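Local coordinates for soluble lytic transglycosylase SLT70 (Escherichia coli, PDB 1QTE), which cleaves the glycosidic bonds between N-acetylmuramic acid and N-acetylglucosamine in peptidoglycan, leaving a 1,6-anhydro bond in the muramic acid product, at residues E447-A452 against D595-Y600; R476-W481 against L494-P499; N482-S487 against L521-N526; S548-N553 against S582-Y587. All blocks are in the same frame, centred on the assembly; numbering follows the deposited sequence.

The four contacts show how a mainly helical enzyme without strands builds one ligand groove from parts remote in sequence. Contacts 2 and 3 lie closest, their centres about 7 Å apart, and their segments alternate along the chain. Contact 4 follows both, its centre about 13 Å from that of contact 2, and contact 1 closes the large loop that contains the other three. Helix 582-601 serves contacts 1 and 4; helix 468-479 carries the first segment of contact 2. The N-acetylglucosamine touches contacts 2, 3 and 4, whereas D-alanine touches contacts 1 and 2, about 16 Å apart between centres. Contact 2 thus links the sugar site to what is probably the peptide end of the groove.

Contact 1 of 4, residues E447-A452 against D595-Y600; sequences ERFPLA and DAYYRY. With DAL (D-alanine), chain Q; SO4 (sulfate ion), chain C.
Phe449 and Tyr597 meet aslant, their ring planes at 45° and their centroids 4.7 Å apart. Phe449 CG stands opposite its own carbonyl carbon (chi1 -57°), which carries the ring to Tyr597. Tyr597 CD2 lies over one face of the Phe449 ring, offset toward its rim, and comes within 3.3 Å of Phe449 CE2. That same CE2 sits over the centre of the Arg448 guanidinium; the guanidinium has an aromatic ring over one face, and its N-H groups meet D-alanine and sulfate at the edge. Arg448 NH2 reaches the carboxylate oxygen O of D-alanine at 3.0 Å, and a nearly straight bond runs from the same nitrogen to the sulfate. Arg448 NH1 and the Tyr597 hydroxyl converge on one sulfate oxygen, with Tyr597 OH to sulfate O2 at 2.6 Å; the ion probably comes from the crystallisation liquor.

Tyr598 crosses Phe449 at about a right angle and points its phenol at the backbone beyond. Tyr598 OH donates to Pro450 O at 2.8 Å, tilted 31° from the carbonyl plane, and is also hydrogen-bonded to Trp481 NE1. Leu451 CD2 packs at the ring edge, 3.6 Å from Tyr598 CD1. The loop after helix 445-448 makes an inverse gamma turn centred on Leu451. Tyr597 and Tyr598 of helix 582-601 hold it in a buried aromatic cluster, beside what is probably the peptide-binding end of the muropeptide groove.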
# COMPACT_ATOMS: atom_id res chain seq x y z
N GLU A 447 6.39 -9.75 -19.44
CA GLU A 447 7.32 -9.18 -18.47
C GLU A 447 6.63 -8.90 -17.14
O GLU A 447 7.28 -8.91 -16.09
CB GLU A 447 7.96 -7.89 -19.01
CG GLU A 447 8.88 -8.07 -20.23
CD GLU A 447 8.12 -8.37 -21.52
OE1 GLU A 447 6.98 -7.87 -21.69
OE2 GLU A 447 8.67 -9.10 -22.36
N ARG A 448 5.32 -8.68 -17.19
CA ARG A 448 4.54 -8.42 -15.98
C ARG A 448 4.29 -9.69 -15.18
O ARG A 448 4.15 -9.64 -13.96
CB ARG A 448 3.17 -7.81 -16.33
CG ARG A 448 3.20 -6.41 -16.95
CD ARG A 448 1.79 -5.81 -17.06
NE ARG A 448 1.18 -5.68 -15.74
CZ ARG A 448 -0.11 -5.85 -15.47
NH1 ARG A 448 -0.99 -6.09 -16.44
NH2 ARG A 448 -0.53 -5.73 -14.22
N PHE A 449 4.23 -10.83 -15.87
CA PHE A 449 3.96 -12.10 -15.21
C PHE A 449 4.96 -13.19 -15.59
O PHE A 449 4.61 -14.21 -16.21
CB PHE A 449 2.52 -12.52 -15.52
CG PHE A 449 1.50 -11.49 -15.12
CD1 PHE A 449 1.11 -11.36 -13.79
CD2 PHE A 449 1.02 -10.56 -16.05
CE1 PHE A 449 0.27 -10.33 -13.38
CE2 PHE A 449 0.18 -9.53 -15.65
CZ PHE A 449 -0.20 -9.41 -14.31
N PRO A 450 6.23 -13.01 -15.18
CA PRO A 450 7.28 -13.98 -15.49
C PRO A 450 7.09 -15.30 -14.74
O PRO A 450 6.52 -15.34 -13.65
CB PRO A 450 8.55 -13.26 -15.05
CG PRO A 450 8.10 -12.42 -13.90
CD PRO A 450 6.76 -11.89 -14.38
N LEU A 451 7.53 -16.39 -15.36
CA LEU A 451 7.43 -17.71 -14.75
C LEU A 451 8.55 -17.89 -13.71
O LEU A 451 9.42 -18.75 -13.85
CB LEU A 451 7.52 -18.80 -15.83
CG LEU A 451 6.32 -18.85 -16.78
CD1 LEU A 451 6.54 -19.92 -17.83
CD2 LEU A 451 5.06 -19.14 -15.98
N ALA A 452 8.46 -17.11 -12.64
CA ALA A 452 9.44 -17.11 -11.58
C ALA A 452 9.45 -18.33 -10.66
O ALA A 452 8.40 -18.79 -10.21
CB ALA A 452 9.30 -15.84 -10.76
N ASP A 595 -3.99 -15.75 -12.31
CA ASP A 595 -3.97 -17.19 -12.50
C ASP A 595 -4.24 -17.49 -13.98
O ASP A 595 -3.62 -18.38 -14.57
CB ASP A 595 -5.01 -17.87 -11.58
CG ASP A 595 -4.77 -19.38 -11.43
OD1 ASP A 595 -3.83 -19.90 -12.08
OD2 ASP A 595 -5.50 -20.05 -10.66
N ALA A 596 -5.14 -16.72 -14.60
CA ALA A 596 -5.46 -16.89 -16.01
C ALA A 596 -4.23 -16.57 -16.88
O ALA A 596 -3.92 -17.30 -17.83
CB ALA A 596 -6.64 -16.02 -16.40
N TYR A 597 -3.51 -15.50 -16.52
CA TYR A 597 -2.30 -15.10 -17.25
C TYR A 597 -1.25 -16.20 -17.14
O TYR A 597 -0.59 -16.54 -18.12
CB TYR A 597 -1.72 -13.80 -16.67
CG TYR A 597 -2.59 -12.58 -16.77
CD1 TYR A 597 -3.51 -12.43 -17.81
CD2 TYR A 597 -2.46 -11.54 -15.85
CE1 TYR A 597 -4.27 -11.26 -17.93
CE2 TYR A 597 -3.21 -10.38 -15.97
CZ TYR A 597 -4.11 -10.25 -17.00
OH TYR A 597 -4.83 -9.08 -17.12
N TYR A 598 -1.08 -16.76 -15.93
CA TYR A 598 -0.11 -17.83 -15.73
C TYR A 598 -0.49 -19.09 -16.49
O TYR A 598 0.39 -19.76 -17.03
CB TYR A 598 0.15 -18.11 -14.24
CG TYR A 598 1.21 -17.18 -13.69
CD1 TYR A 598 2.53 -17.27 -14.15
CD2 TYR A 598 0.90 -16.15 -12.81
CE1 TYR A 598 3.50 -16.35 -13.76
CE2 TYR A 598 1.87 -15.21 -12.41
CZ TYR A 598 3.16 -15.32 -12.90
OH TYR A 598 4.12 -14.39 -12.55
N ARG A 599 -1.78 -19.41 -16.53
CA ARG A 599 -2.22 -20.58 -17.27
C ARG A 599 -1.89 -20.39 -18.74
O ARG A 599 -1.45 -21.33 -19.41
CB ARG A 599 -3.72 -20.82 -17.07
CG ARG A 599 -4.04 -21.53 -15.77
CD ARG A 599 -5.54 -21.62 -15.52
NE ARG A 599 -6.26 -22.33 -16.58
CZ ARG A 599 -6.20 -23.65 -16.79
NH1 ARG A 599 -5.44 -24.42 -16.00
NH2 ARG A 599 -6.89 -24.20 -17.78
N TYR A 600 -2.05 -19.16 -19.23
CA TYR A 600 -1.77 -18.85 -20.62
C TYR A 600 -0.30 -19.06 -20.96
O TYR A 600 0.02 -19.69 -21.97
CB TYR A 600 -2.18 -17.42 -20.96
CG TYR A 600 -1.76 -17.02 -22.35
CD1 TYR A 600 -2.51 -17.39 -23.47
CD2 TYR A 600 -0.57 -16.32 -22.56
CE1 TYR A 600 -2.08 -17.07 -24.76
CE2 TYR A 600 -0.13 -16.00 -23.84
CZ TYR A 600 -0.89 -16.38 -24.93
OH TYR A 600 -0.45 -16.05 -26.19
N DAL Q . 0.51 -2.96 -9.11
CA DAL Q . 0.25 -3.50 -10.44
CB DAL Q . -1.24 -3.73 -10.63
C DAL Q . 1.03 -4.79 -10.71
O DAL Q . 1.24 -5.10 -11.89
OXT DAL Q . 1.41 -5.46 -9.73
S SO4 C . -4.55 -6.63 -14.74
O1 SO4 C . -5.40 -7.76 -14.30
O2 SO4 C . -3.85 -6.98 -16.00
O3 SO4 C . -5.42 -5.46 -14.97
O4 SO4 C . -3.55 -6.29 -13.71

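Contact 2 of 4, residues R476-W481 against L494-P499; sequences RQESAW and LMQIMP. With NAG (2-acetamido-2-deoxy-beta-D-glucopyranose), chain B; DAL (D-alanine), chain Q.
Ser479 OG is shared among backbone groups: Leu494 O, 2.8 Å from it, and Ala475 O compete for its one proton, and Trp481 N donates weakly to it. With chi1 at 64°, the hydroxyl sits between its own backbone N and carbonyl carbon, and from there it meets the incoming loop at the end of helix 468-479. Next to it, Leu494 CD2 approaches the edge of the Trp481 indole, 4.1 Å from Trp481 CE3, the two side chains crossing at about a right angle.

On the sugar side, Glu478 and Gln496 cross obliquely, carboxylate and amide planes 43° apart. Gln496 CB rests against Glu478 OE1 at 3.4 Å, and both chains bend at chi2 so that their ends turn to the N-acetylglucosamine. Its O4 donates to Glu478 OE1 at 2.7 Å, its O3 to Gln496 OE1 at 3.0 Å, and its amide N2 to the backbone carbonyl of Glu478. Glu478 OE2 is held by Tyr587 OH. Gln477 NE2 adds a bond to O6. Farther along, Arg476 meets the D-alanine carboxylate at the guanidinium edge, with Arg476 NH2 to D-alanine O at 2.8 Å, while Arg476 NE is held by Arg448 O.

A G1 beta bulge, formed by Gln496 and Ile497 facing Ser492, shapes the loop. Together the two segments line the sugar site of the Slt-type domain round Glu478, the predicted active-site residue of this lysozyme-like fold.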
# COMPACT_ATOMS: atom_id res chain seq x y z
N ARG A 476 2.73 -13.71 -7.01
CA ARG A 476 2.83 -12.51 -7.84
C ARG A 476 2.10 -11.33 -7.18
O ARG A 476 2.65 -10.23 -7.09
CB ARG A 476 2.23 -12.78 -9.22
CG ARG A 476 2.05 -11.55 -10.11
CD ARG A 476 3.38 -10.84 -10.38
NE ARG A 476 3.21 -9.72 -11.30
CZ ARG A 476 2.71 -8.53 -10.96
NH1 ARG A 476 2.35 -8.27 -9.72
NH2 ARG A 476 2.60 -7.58 -11.88
N GLN A 477 0.89 -11.58 -6.69
CA GLN A 477 0.10 -10.55 -6.02
C GLN A 477 0.75 -10.12 -4.71
O GLN A 477 0.82 -8.93 -4.40
CB GLN A 477 -1.32 -11.07 -5.75
CG GLN A 477 -2.15 -10.22 -4.77
CD GLN A 477 -2.47 -8.83 -5.27
OE1 GLN A 477 -2.52 -8.58 -6.48
NE2 GLN A 477 -2.68 -7.91 -4.34
N GLU A 478 1.24 -11.10 -3.94
CA GLU A 478 1.85 -10.82 -2.65
C GLU A 478 3.16 -10.05 -2.65
O GLU A 478 3.30 -9.04 -1.95
CB GLU A 478 2.06 -12.14 -1.88
CG GLU A 478 0.77 -12.85 -1.43
CD GLU A 478 0.00 -12.10 -0.34
OE1 GLU A 478 0.41 -10.99 0.05
OE2 GLU A 478 -1.02 -12.64 0.14
N SER A 479 4.11 -10.49 -3.47
CA SER A 479 5.45 -9.88 -3.48
C SER A 479 5.98 -9.28 -4.76
O SER A 479 7.08 -8.73 -4.76
CB SER A 479 6.45 -10.95 -3.06
OG SER A 479 6.47 -11.99 -4.04
N ALA A 480 5.22 -9.38 -5.86
CA ALA A 480 5.70 -8.88 -7.15
C ALA A 480 7.06 -9.54 -7.45
O ALA A 480 7.93 -8.96 -8.09
CB ALA A 480 5.80 -7.36 -7.15
N TRP A 481 7.21 -10.77 -6.95
CA TRP A 481 8.40 -11.62 -7.11
C TRP A 481 9.70 -11.26 -6.37
O TRP A 481 10.75 -11.82 -6.67
CB TRP A 481 8.69 -11.88 -8.60
CG TRP A 481 7.59 -12.68 -9.28
CD1 TRP A 481 6.84 -12.30 -10.36
CD2 TRP A 481 7.09 -13.96 -8.88
NE1 TRP A 481 5.91 -13.26 -10.66
CE2 TRP A 481 6.04 -14.29 -9.77
CE3 TRP A 481 7.42 -14.86 -7.86
CZ2 TRP A 481 5.31 -15.49 -9.66
CZ3 TRP A 481 6.71 -16.04 -7.75
CH2 TRP A 481 5.66 -16.35 -8.66
N LEU A 494 8.21 -14.14 -0.80
CA LEU A 494 7.40 -14.38 -1.99
C LEU A 494 5.91 -14.50 -1.76
O LEU A 494 5.13 -13.95 -2.53
CB LEU A 494 7.89 -15.63 -2.73
CG LEU A 494 9.33 -15.56 -3.28
CD1 LEU A 494 9.73 -16.92 -3.85
CD2 LEU A 494 9.42 -14.48 -4.34
N MET A 495 5.53 -15.23 -0.72
CA MET A 495 4.12 -15.42 -0.42
C MET A 495 3.63 -14.62 0.79
O MET A 495 2.53 -14.84 1.30
CB MET A 495 3.81 -16.93 -0.32
CG MET A 495 4.17 -17.66 -1.62
SD MET A 495 3.71 -19.40 -1.76
CE MET A 495 1.93 -19.25 -2.00
N GLN A 496 4.46 -13.67 1.22
CA GLN A 496 4.12 -12.78 2.33
C GLN A 496 3.52 -13.51 3.52
O GLN A 496 2.37 -13.28 3.91
CB GLN A 496 3.18 -11.68 1.81
CG GLN A 496 3.91 -10.67 0.92
CD GLN A 496 4.86 -9.79 1.73
OE1 GLN A 496 4.43 -8.82 2.35
NE2 GLN A 496 6.13 -10.14 1.74
N ILE A 497 4.33 -14.38 4.11
CA ILE A 497 3.92 -15.19 5.24
C ILE A 497 4.21 -14.49 6.57
O ILE A 497 5.30 -13.99 6.78
CB ILE A 497 4.66 -16.56 5.21
CG1 ILE A 497 4.44 -17.23 3.84
CG2 ILE A 497 4.12 -17.48 6.32
CD1 ILE A 497 5.31 -18.46 3.61
N MET A 498 3.20 -14.44 7.44
CA MET A 498 3.34 -13.84 8.76
C MET A 498 4.04 -14.88 9.65
O MET A 498 3.89 -16.09 9.43
CB MET A 498 1.95 -13.51 9.33
CG MET A 498 1.26 -12.31 8.68
SD MET A 498 2.12 -10.77 9.04
CE MET A 498 1.81 -10.62 10.81
N PRO A 499 4.84 -14.44 10.63
CA PRO A 499 5.55 -15.37 11.51
C PRO A 499 4.62 -16.37 12.21
O PRO A 499 4.94 -17.55 12.28
CB PRO A 499 6.24 -14.44 12.50
CG PRO A 499 6.51 -13.22 11.66
CD PRO A 499 5.20 -13.05 10.93
C1 NAG B . 0.84 -6.47 -1.14
C2 NAG B . 1.49 -6.74 0.23
C3 NAG B . 0.99 -8.05 0.90
C4 NAG B . -0.57 -8.03 0.92
C5 NAG B . -1.16 -7.70 -0.50
C6 NAG B . -2.66 -7.42 -0.33
C7 NAG B . 3.84 -5.97 0.47
C8 NAG B . 5.28 -6.30 0.07
N2 NAG B . 2.92 -6.82 0.01
O3 NAG B . 1.53 -8.16 2.23
O4 NAG B . -1.12 -9.27 1.39
O5 NAG B . -0.59 -6.48 -1.00
O6 NAG B . -3.22 -7.07 -1.58
O7 NAG B . 3.56 -4.99 1.16
N DAL Q . 0.51 -2.96 -9.11
CA DAL Q . 0.25 -3.50 -10.44
CB DAL Q . -1.24 -3.73 -10.63
C DAL Q . 1.03 -4.79 -10.71
O DAL Q . 1.24 -5.10 -11.89
OXT DAL Q . 1.41 -5.46 -9.73

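Contact 3 of 4, residues N482-S487 against L521-N526; sequences NPKVKS and LDPETN. With NAG (2-acetamido-2-deoxy-beta-D-glucopyranose), chain B.
Leu521, Lys484 and Pro483 account for most of the surface buried here. The isobutyl branch of Leu521 packs against the turn: Leu521 CD2 is 3.7 Å from Pro483 O and 3.9 Å from Lys484 CA, with Lys486 CG also near CD2. Lys484 runs slantwise past Leu521. Its chain bends at chi2 (-60°) and then runs extended, which carries the ammonium to the carbonyl of Leu521. Lys484 NZ donates to Leu521 O at 2.8 Å, arriving from above the carbonyl plane, 44° out of it. The Pro483 ring packs on Pro523 at the start of helix 523-540, Pro483 CB 3.9 Å from Pro523 CG.

Both sides are stiffened locally. Asn482 OD1 accepts from Lys484 N in an Asx turn within the type I turn 482-485, while Asp522 caps the helix, its OD2 taking bonds from Thr525 N and from Thr525 OG1. Just past the turn, Val485 sets CG2 3.5 Å from the acetamido methyl C8 of the N-acetylglucosamine.

Two acceptors, Pro483 O and Leu521 O, come within 3.4 Å of each other without bonding. The lysine bound to one of them probably offsets that repulsion, with a more distant attraction to Asp522 OD1, 5.9 Å from Lys484 NZ. Between these two segments, one charged bond and a small apolar patch join the sugar-facing loop to the helix start.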
# COMPACT_ATOMS: atom_id res chain seq x y z
N ASN A 482 9.63 -10.33 -5.42
CA ASN A 482 10.81 -9.97 -4.64
C ASN A 482 10.81 -10.90 -3.42
O ASN A 482 9.98 -10.76 -2.53
CB ASN A 482 10.76 -8.51 -4.20
CG ASN A 482 11.92 -8.12 -3.30
OD1 ASN A 482 12.75 -8.96 -2.94
ND2 ASN A 482 11.99 -6.86 -2.93
N PRO A 483 11.77 -11.85 -3.35
CA PRO A 483 11.84 -12.79 -2.22
C PRO A 483 12.28 -12.21 -0.88
O PRO A 483 12.17 -12.89 0.15
CB PRO A 483 12.84 -13.84 -2.72
CG PRO A 483 13.81 -13.02 -3.54
CD PRO A 483 12.90 -12.05 -4.29
N LYS A 484 12.76 -10.98 -0.89
CA LYS A 484 13.28 -10.34 0.33
C LYS A 484 12.38 -9.25 0.89
O LYS A 484 12.74 -8.61 1.88
CB LYS A 484 14.66 -9.75 0.03
CG LYS A 484 15.62 -10.71 -0.66
CD LYS A 484 15.88 -11.96 0.17
CE LYS A 484 16.80 -12.92 -0.57
NZ LYS A 484 17.00 -14.19 0.17
N VAL A 485 11.21 -9.06 0.30
CA VAL A 485 10.32 -8.01 0.76
C VAL A 485 9.53 -8.36 2.02
O VAL A 485 9.14 -9.51 2.23
CB VAL A 485 9.38 -7.53 -0.38
CG1 VAL A 485 8.27 -8.53 -0.64
CG2 VAL A 485 8.82 -6.14 -0.07
N LYS A 486 9.36 -7.36 2.89
CA LYS A 486 8.60 -7.51 4.13
C LYS A 486 7.63 -6.34 4.21
O LYS A 486 7.99 -5.20 3.89
CB LYS A 486 9.52 -7.51 5.35
CG LYS A 486 10.41 -8.72 5.45
CD LYS A 486 11.37 -8.66 6.64
CE LYS A 486 10.63 -8.67 7.98
NZ LYS A 486 11.59 -8.65 9.13
N SER A 487 6.38 -6.61 4.58
CA SER A 487 5.38 -5.55 4.69
C SER A 487 5.58 -4.82 6.03
O SER A 487 6.38 -5.24 6.86
CB SER A 487 3.97 -6.14 4.60
OG SER A 487 3.65 -6.89 5.76
N LEU A 521 12.72 -15.54 4.16
CA LEU A 521 13.33 -14.77 3.07
C LEU A 521 14.01 -15.68 2.04
O LEU A 521 14.48 -15.21 1.00
CB LEU A 521 14.30 -13.73 3.62
CG LEU A 521 13.64 -12.64 4.48
CD1 LEU A 521 14.67 -11.58 4.84
CD2 LEU A 521 12.50 -12.01 3.73
N ASP A 522 14.12 -16.97 2.35
CA ASP A 522 14.70 -17.93 1.42
C ASP A 522 13.55 -18.39 0.52
O ASP A 522 12.54 -18.89 1.00
CB ASP A 522 15.27 -19.13 2.18
CG ASP A 522 15.65 -20.27 1.25
OD1 ASP A 522 16.53 -20.05 0.38
OD2 ASP A 522 15.06 -21.36 1.37
N PRO A 523 13.72 -18.27 -0.81
CA PRO A 523 12.68 -18.67 -1.76
C PRO A 523 12.08 -20.07 -1.57
O PRO A 523 10.85 -20.20 -1.49
CB PRO A 523 13.38 -18.52 -3.12
CG PRO A 523 14.32 -17.40 -2.88
CD PRO A 523 14.90 -17.75 -1.52
N GLU A 524 12.91 -21.10 -1.48
CA GLU A 524 12.40 -22.45 -1.30
C GLU A 524 11.60 -22.62 0.00
O GLU A 524 10.50 -23.16 -0.00
CB GLU A 524 13.52 -23.51 -1.36
CG GLU A 524 12.99 -24.94 -1.21
CD GLU A 524 13.97 -26.01 -1.68
OE1 GLU A 524 15.13 -25.69 -2.00
OE2 GLU A 524 13.57 -27.19 -1.73
N THR A 525 12.15 -22.12 1.10
CA THR A 525 11.49 -22.22 2.41
C THR A 525 10.13 -21.52 2.36
O THR A 525 9.13 -22.05 2.85
CB THR A 525 12.34 -21.56 3.53
OG1 THR A 525 13.63 -22.19 3.59
CG2 THR A 525 11.66 -21.71 4.89
N ASN A 526 10.12 -20.32 1.78
CA ASN A 526 8.89 -19.53 1.67
C ASN A 526 7.84 -20.27 0.84
O ASN A 526 6.70 -20.42 1.25
CB ASN A 526 9.21 -18.17 1.05
CG ASN A 526 8.04 -17.22 1.14
OD1 ASN A 526 7.10 -17.31 0.35
ND2 ASN A 526 8.08 -16.30 2.10
C1 NAG B . 0.84 -6.47 -1.14
C2 NAG B . 1.49 -6.74 0.23
C3 NAG B . 0.99 -8.05 0.90
C4 NAG B . -0.57 -8.03 0.92
C5 NAG B . -1.16 -7.70 -0.50
C6 NAG B . -2.66 -7.42 -0.33
C7 NAG B . 3.84 -5.97 0.47
C8 NAG B . 5.28 -6.30 0.07
N2 NAG B . 2.92 -6.82 0.01
O3 NAG B . 1.53 -8.16 2.23
O4 NAG B . -1.12 -9.27 1.39
O5 NAG B . -0.59 -6.48 -1.00
O6 NAG B . -3.22 -7.07 -1.58
O7 NAG B . 3.56 -4.99 1.16

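Contact 4 of 4, residues S548-N553 against S582-Y587; sequences SSAAYN and SETRGY. With NAG (2-acetamido-2-deoxy-beta-D-glucopyranose), chain B.
Helices 545-554 and 582-601 pack side by side along the sugar groove, their segments running at 139° with axes 9.3 Å apart, and Asn553 is wedged between them. Its CB lies over the centre of the Tyr587 ring, 3.8 Å from the centroid in a CH-pi contact, and the amide stacks on the same face with planes 20° apart. The amide's two ends are both used. Asn553 OD1 accepts from Thr584 OG1 at 2.8 Å, in the carbonyl plane, and Asn553 ND2 donates to Glu583 OE2 at 3.0 Å in a fairly straight bond (164°). CG anti to the backbone N (chi1 -177°) aims the amide at helix 582-601.

Deeper in, Thr584 CG2 touches Ala550 CA at 3.8 Å, a close approach that the small alanine permits. Tyr587 CE1 lies 3.4 Å from Ser549 O, and Tyr587 OH passes Tyr552 CD1 at 3.3 Å on its way to a bond with Glu478 OE2.

The N-acetylglucosamine O6 meets the edge of the Tyr587 ring. Bonds at both amide ends fix the rotation of Asn553, which lies over one face of the ring of a tyrosine that probably helps position Glu478.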
# COMPACT_ATOMS: atom_id res chain seq x y z
N SER A 548 -10.38 -19.66 -1.22
CA SER A 548 -9.00 -19.81 -0.76
C SER A 548 -8.18 -18.52 -0.84
O SER A 548 -7.37 -18.25 0.03
CB SER A 548 -8.28 -20.96 -1.47
OG SER A 548 -8.24 -20.78 -2.87
N SER A 549 -8.42 -17.71 -1.88
CA SER A 549 -7.70 -16.44 -2.02
C SER A 549 -8.19 -15.48 -0.94
O SER A 549 -7.40 -14.81 -0.29
CB SER A 549 -7.92 -15.83 -3.40
OG SER A 549 -7.49 -16.71 -4.42
N ALA A 550 -9.51 -15.44 -0.74
CA ALA A 550 -10.08 -14.57 0.28
C ALA A 550 -9.59 -14.99 1.67
O ALA A 550 -9.24 -14.14 2.48
CB ALA A 550 -11.62 -14.60 0.21
N ALA A 551 -9.50 -16.30 1.90
CA ALA A 551 -9.03 -16.84 3.19
C ALA A 551 -7.54 -16.58 3.42
O ALA A 551 -7.12 -16.29 4.53
CB ALA A 551 -9.32 -18.34 3.26
N TYR A 552 -6.74 -16.67 2.35
CA TYR A 552 -5.31 -16.43 2.46
C TYR A 552 -5.06 -14.98 2.88
O TYR A 552 -4.20 -14.70 3.71
CB TYR A 552 -4.61 -16.72 1.12
CG TYR A 552 -3.10 -16.85 1.23
CD1 TYR A 552 -2.26 -15.73 1.13
CD2 TYR A 552 -2.51 -18.10 1.46
CE1 TYR A 552 -0.88 -15.86 1.26
CE2 TYR A 552 -1.13 -18.23 1.59
CZ TYR A 552 -0.32 -17.11 1.49
OH TYR A 552 1.05 -17.25 1.63
N ASN A 553 -5.88 -14.06 2.36
CA ASN A 553 -5.74 -12.64 2.66
C ASN A 553 -6.42 -12.17 3.96
O ASN A 553 -5.81 -11.45 4.76
CB ASN A 553 -6.24 -11.81 1.47
CG ASN A 553 -6.08 -10.31 1.67
OD1 ASN A 553 -7.06 -9.59 1.83
ND2 ASN A 553 -4.84 -9.83 1.66
N SER A 582 -12.36 -3.93 1.02
CA SER A 582 -11.84 -3.50 -0.28
C SER A 582 -10.50 -4.17 -0.63
O SER A 582 -10.27 -4.51 -1.79
CB SER A 582 -11.71 -1.98 -0.34
OG SER A 582 -10.90 -1.50 0.72
N GLU A 583 -9.62 -4.35 0.35
CA GLU A 583 -8.33 -5.00 0.11
C GLU A 583 -8.53 -6.44 -0.38
O GLU A 583 -7.92 -6.85 -1.37
CB GLU A 583 -7.46 -5.03 1.38
CG GLU A 583 -6.14 -5.81 1.20
CD GLU A 583 -5.34 -6.00 2.49
OE1 GLU A 583 -5.51 -5.20 3.43
OE2 GLU A 583 -4.54 -6.96 2.57
N THR A 584 -9.37 -7.19 0.32
CA THR A 584 -9.62 -8.58 -0.03
C THR A 584 -10.36 -8.71 -1.36
O THR A 584 -10.09 -9.62 -2.15
CB THR A 584 -10.41 -9.31 1.09
OG1 THR A 584 -9.75 -9.08 2.34
CG2 THR A 584 -10.44 -10.81 0.83
N ARG A 585 -11.30 -7.80 -1.62
CA ARG A 585 -12.05 -7.81 -2.87
C ARG A 585 -11.08 -7.59 -4.05
O ARG A 585 -11.13 -8.31 -5.04
CB ARG A 585 -13.14 -6.74 -2.84
CG ARG A 585 -14.06 -6.73 -4.06
CD ARG A 585 -15.21 -5.74 -3.89
NE ARG A 585 -14.77 -4.35 -3.79
CZ ARG A 585 -14.94 -3.59 -2.72
NH1 ARG A 585 -15.52 -4.08 -1.63
NH2 ARG A 585 -14.53 -2.33 -2.72
N GLY A 586 -10.19 -6.61 -3.91
CA GLY A 586 -9.22 -6.33 -4.96
C GLY A 586 -8.21 -7.46 -5.11
O GLY A 586 -7.79 -7.80 -6.22
N TYR A 587 -7.85 -8.06 -3.98
CA TYR A 587 -6.90 -9.17 -3.93
C TYR A 587 -7.45 -10.36 -4.73
O TYR A 587 -6.76 -10.92 -5.56
CB TYR A 587 -6.64 -9.57 -2.48
CG TYR A 587 -5.64 -10.69 -2.26
CD1 TYR A 587 -6.04 -12.03 -2.33
CD2 TYR A 587 -4.32 -10.41 -1.93
CE1 TYR A 587 -5.13 -13.06 -2.08
CE2 TYR A 587 -3.39 -11.44 -1.68
CZ TYR A 587 -3.81 -12.76 -1.75
OH TYR A 587 -2.93 -13.78 -1.49
C1 NAG B . 0.84 -6.47 -1.14
C2 NAG B . 1.49 -6.74 0.23
C3 NAG B . 0.99 -8.05 0.90
C4 NAG B . -0.57 -8.03 0.92
C5 NAG B . -1.16 -7.70 -0.50
C6 NAG B . -2.66 -7.42 -0.33
C7 NAG B . 3.84 -5.97 0.47
C8 NAG B . 5.28 -6.30 0.07
N2 NAG B . 2.92 -6.82 0.01
O3 NAG B . 1.53 -8.16 2.23
O4 NAG B . -1.12 -9.27 1.39
O5 NAG B . -0.59 -6.48 -1.00
O6 NAG B . -3.22 -7.07 -1.58
O7 NAG B . 3.56 -4.99 1.16